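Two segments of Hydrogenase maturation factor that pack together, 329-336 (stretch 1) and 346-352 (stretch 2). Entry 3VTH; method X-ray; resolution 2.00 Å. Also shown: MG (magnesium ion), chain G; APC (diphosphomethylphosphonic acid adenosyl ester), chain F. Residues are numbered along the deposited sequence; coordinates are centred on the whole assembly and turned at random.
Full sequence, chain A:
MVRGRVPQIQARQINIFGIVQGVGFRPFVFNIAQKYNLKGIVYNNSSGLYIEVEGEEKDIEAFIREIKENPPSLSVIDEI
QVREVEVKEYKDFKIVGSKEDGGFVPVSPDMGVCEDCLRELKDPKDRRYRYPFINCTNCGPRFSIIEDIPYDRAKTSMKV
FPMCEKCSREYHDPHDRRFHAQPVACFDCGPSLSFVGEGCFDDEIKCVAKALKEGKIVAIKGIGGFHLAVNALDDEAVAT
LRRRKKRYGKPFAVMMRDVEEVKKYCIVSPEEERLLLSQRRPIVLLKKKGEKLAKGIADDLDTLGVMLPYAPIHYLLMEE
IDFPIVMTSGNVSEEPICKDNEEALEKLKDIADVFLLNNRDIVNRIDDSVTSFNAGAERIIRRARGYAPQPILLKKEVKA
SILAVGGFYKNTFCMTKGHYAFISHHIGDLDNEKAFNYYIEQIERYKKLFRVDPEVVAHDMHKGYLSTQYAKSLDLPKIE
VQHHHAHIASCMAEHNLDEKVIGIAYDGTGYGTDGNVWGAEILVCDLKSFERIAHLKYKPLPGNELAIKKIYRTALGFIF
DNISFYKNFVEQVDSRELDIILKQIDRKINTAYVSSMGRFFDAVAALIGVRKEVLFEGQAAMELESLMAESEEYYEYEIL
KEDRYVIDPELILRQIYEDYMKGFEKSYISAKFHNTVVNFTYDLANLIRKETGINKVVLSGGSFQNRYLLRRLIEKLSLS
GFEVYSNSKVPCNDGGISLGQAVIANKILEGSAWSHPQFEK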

# COMPACT_ATOMS: atom_id res chain seq x y z
N SER A 329 6.21 4.11 12.70
CA SER A 329 4.94 4.69 13.09
C SER A 329 4.87 4.84 14.61
O SER A 329 5.40 4.01 15.36
CB SER A 329 3.77 3.88 12.51
OG SER A 329 3.69 2.61 13.11
N GLY A 330 4.24 5.93 15.04
CA GLY A 330 4.14 6.28 16.45
C GLY A 330 3.01 5.55 17.13
O GLY A 330 1.87 6.04 17.17
N ASN A 331 3.33 4.37 17.65
CA ASN A 331 2.39 3.53 18.39
C ASN A 331 3.19 2.48 19.15
O ASN A 331 4.37 2.25 18.83
CB ASN A 331 1.38 2.85 17.44
CG ASN A 331 2.05 2.26 16.20
OD1 ASN A 331 2.13 2.91 15.16
ND2 ASN A 331 2.51 1.00 16.30
N VAL A 332 2.59 1.85 20.15
CA VAL A 332 3.19 0.64 20.69
C VAL A 332 3.01 -0.41 19.61
O VAL A 332 2.03 -0.36 18.83
CB VAL A 332 2.66 0.22 22.11
CG1 VAL A 332 1.14 0.19 22.17
CG2 VAL A 332 3.23 -1.15 22.54
N SER A 333 3.97 -1.33 19.52
CA SER A 333 3.89 -2.42 18.55
C SER A 333 2.46 -2.96 18.47
O SER A 333 1.82 -3.17 19.49
CB SER A 333 4.87 -3.54 18.94
OG SER A 333 5.17 -4.33 17.80
N GLU A 334 1.96 -3.10 17.24
CA GLU A 334 0.69 -3.78 16.90
C GLU A 334 -0.61 -2.97 17.07
O GLU A 334 -1.69 -3.47 16.75
CB GLU A 334 0.57 -5.16 17.58
CG GLU A 334 1.65 -6.15 17.16
CD GLU A 334 1.67 -7.40 18.02
OE1 GLU A 334 2.73 -8.05 18.08
OE2 GLU A 334 0.63 -7.73 18.64
N GLU A 335 -0.49 -1.73 17.53
CA GLU A 335 -1.63 -0.83 17.64
C GLU A 335 -1.61 0.19 16.48
O GLU A 335 -0.56 0.50 15.96
CB GLU A 335 -1.61 -0.10 19.00
CG GLU A 335 -1.87 -1.03 20.18
CD GLU A 335 -1.93 -0.31 21.53
OE1 GLU A 335 -2.12 0.93 21.59
OE2 GLU A 335 -1.80 -1.01 22.56
N PRO A 336 -2.79 0.71 16.10
CA PRO A 336 -2.83 1.72 15.02
C PRO A 336 -1.98 2.97 15.33
O PRO A 336 -1.91 3.39 16.49
CB PRO A 336 -4.30 2.12 14.95
CG PRO A 336 -5.06 1.04 15.69
CD PRO A 336 -4.12 0.45 16.69
N GLU A 346 0.10 10.39 25.60
CA GLU A 346 -0.25 9.33 26.53
C GLU A 346 0.33 7.98 26.11
O GLU A 346 1.00 7.33 26.90
CB GLU A 346 -1.77 9.26 26.73
CG GLU A 346 -2.27 8.24 27.77
CD GLU A 346 -1.71 8.45 29.18
OE1 GLU A 346 -1.47 7.44 29.87
OE2 GLU A 346 -1.51 9.62 29.61
N LYS A 347 0.09 7.56 24.86
CA LYS A 347 0.53 6.24 24.39
C LYS A 347 2.04 6.12 24.16
O LYS A 347 2.59 5.03 24.29
CB LYS A 347 -0.25 5.82 23.13
CG LYS A 347 -1.72 5.51 23.46
CD LYS A 347 -2.52 5.11 22.23
CE LYS A 347 -3.98 4.85 22.61
NZ LYS A 347 -4.83 4.67 21.38
N LEU A 348 2.69 7.23 23.84
CA LEU A 348 4.13 7.22 23.56
C LEU A 348 4.98 7.76 24.71
O LEU A 348 6.16 8.06 24.52
CB LEU A 348 4.41 7.98 22.25
CG LEU A 348 3.53 7.59 21.05
CD1 LEU A 348 3.91 8.37 19.79
CD2 LEU A 348 3.58 6.08 20.78
N LYS A 349 4.39 7.85 25.90
CA LYS A 349 5.05 8.54 27.01
C LYS A 349 6.29 7.81 27.51
O LYS A 349 7.20 8.43 28.05
CB LYS A 349 4.08 8.79 28.16
CG LYS A 349 3.59 7.55 28.85
CD LYS A 349 2.60 7.90 29.93
CE LYS A 349 1.99 6.63 30.51
NZ LYS A 349 1.57 6.87 31.90
N ASP A 350 6.32 6.49 27.34
CA ASP A 350 7.49 5.70 27.76
C ASP A 350 8.32 5.31 26.54
O ASP A 350 9.21 4.47 26.64
CB ASP A 350 7.07 4.47 28.56
CG ASP A 350 6.40 4.81 29.89
OD1 ASP A 350 6.82 5.78 30.57
OD2 ASP A 350 5.45 4.09 30.28
N ILE A 351 8.03 5.93 25.40
CA ILE A 351 8.72 5.61 24.17
C ILE A 351 9.50 6.82 23.65
O ILE A 351 10.72 6.79 23.57
CB ILE A 351 7.76 5.06 23.09
CG1 ILE A 351 6.98 3.85 23.62
CG2 ILE A 351 8.53 4.72 21.82
CD1 ILE A 351 5.92 3.31 22.66
N ALA A 352 8.78 7.90 23.33
CA ALA A 352 9.43 9.11 22.87
C ALA A 352 10.01 9.92 24.02
O ALA A 352 9.46 9.94 25.13
CB ALA A 352 8.45 9.97 22.07
MG MG G . 3.81 0.73 12.12
PG APC F . 4.19 -1.78 14.16
O1G APC F . 4.12 -0.29 13.96
O2G APC F . 5.49 -2.21 14.78
O3G APC F . 2.99 -2.37 14.84
PB APC F . 4.65 -1.93 11.32
O1B APC F . 3.64 -0.90 10.93
O2B APC F . 4.76 -3.11 10.38
O3B APC F . 4.18 -2.53 12.73
PA APC F . 6.66 0.44 10.80
O1A APC F . 8.12 0.73 11.07
O2A APC F . 5.71 1.51 11.20
C3A APC F . 6.29 -1.17 11.60
O5' APC F . 6.40 0.21 9.23
C5' APC F . 7.44 0.14 8.25
C4' APC F . 7.11 -1.00 7.29
O4' APC F . 8.10 -0.97 6.26
C3' APC F . 7.22 -2.36 8.00
O3' APC F . 6.17 -3.25 7.60
C2' APC F . 8.54 -2.91 7.49
O2' APC F . 8.61 -4.35 7.57
C1' APC F . 8.64 -2.28 6.10
N9 APC F . 10.06 -2.24 5.77
C8 APC F . 11.01 -1.39 6.25
N7 APC F . 12.22 -1.71 5.74
C5 APC F . 12.05 -2.78 4.93
C6 APC F . 12.90 -3.64 4.08
N6 APC F . 14.23 -3.41 3.98
N1 APC F . 12.32 -4.65 3.41
C2 APC F . 10.99 -4.90 3.49
N3 APC F . 10.14 -4.18 4.23
C4 APC F . 10.62 -3.13 4.96
O HOH W 1 1.63 0.75 12.54
O HOH W 2 -4.14 2.09 20.67

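The contact between the two stretches is small, burying 207 Å² in total, and it is held chiefly by van der Waals packing; no direct hydrogen bond or salt bridge crosses it. Leu348, the first residue after the helix to leave helical backbone angles, contributes the largest share of the covered surface on its side. Its CA-to-CB bond points sideways, but the m,t rotamer brings the end of the side chain nearer to stretch 1, where CD2 lies 3.7 Å from Gly330 C and 3.6 Å from Asn331 N. Across the contact, the methyl thus rests against the main chain of stretch 1 rather than against one of its side chains. Gly330 suits this place because it has no side chain: an ideal CB there would fall 3.2 Å from Leu348 CD1, a tight approach.

Ile351 extends the apolar surface. Its CA-to-CB bond points toward stretch 1, and the extended chi2 (175°) carries CD1 to 4.3 Å from both Val332 CA and Asn331 O. The backbone of stretch 2 turns tightly here, with Leu348 O accepting from Ile351 N (3.0 Å) and from Ala352 N (2.9 Å), so that Leu348 and Ile351 both reach the same segment of stretch 1. One cost is polar: Asn331 O is buried by the contact and has no hydrogen-bonding partner in the model.

Polar contact is mediated by solvent. Glu335 and Lys347 both direct CA-to-CB toward the opposing stretch, yet their closest atoms, Glu335 OE1 and Lys347 CD, are 4.2 Å apart. Water 2 joins their charged ends, donating to Glu335 OE1 at 2.5 Å and accepting from Lys347 NZ at 2.8 Å. The long, extended lysine lends its aliphatic portion to the contact while its ammonium group meets the water.

Hydrogen bonds within stretch 1 order the surface that Leu348 and Ile351 meet. Val332 to Glu335 form a type II turn, closed by Glu335 N to Val332 O (3.1 Å). The CA-to-CB bond of Asn331 points away from stretch 2: its ND2 donates to Val332 O (2.9 Å) and to APC O1G (3.1 Å), while its OD1 accepts from Ser329 OG (2.6 Å). Ser329 OG also binds the magnesium ion at 2.1 Å, and Glu334 N within the turn donates to APC O3G at 2.7 Å. Stretch 1 therefore presents polar groups to the nucleotide analogue and metal, while the backbone from Gly330 to Val332 packs against the aliphatic side chains of stretch 2.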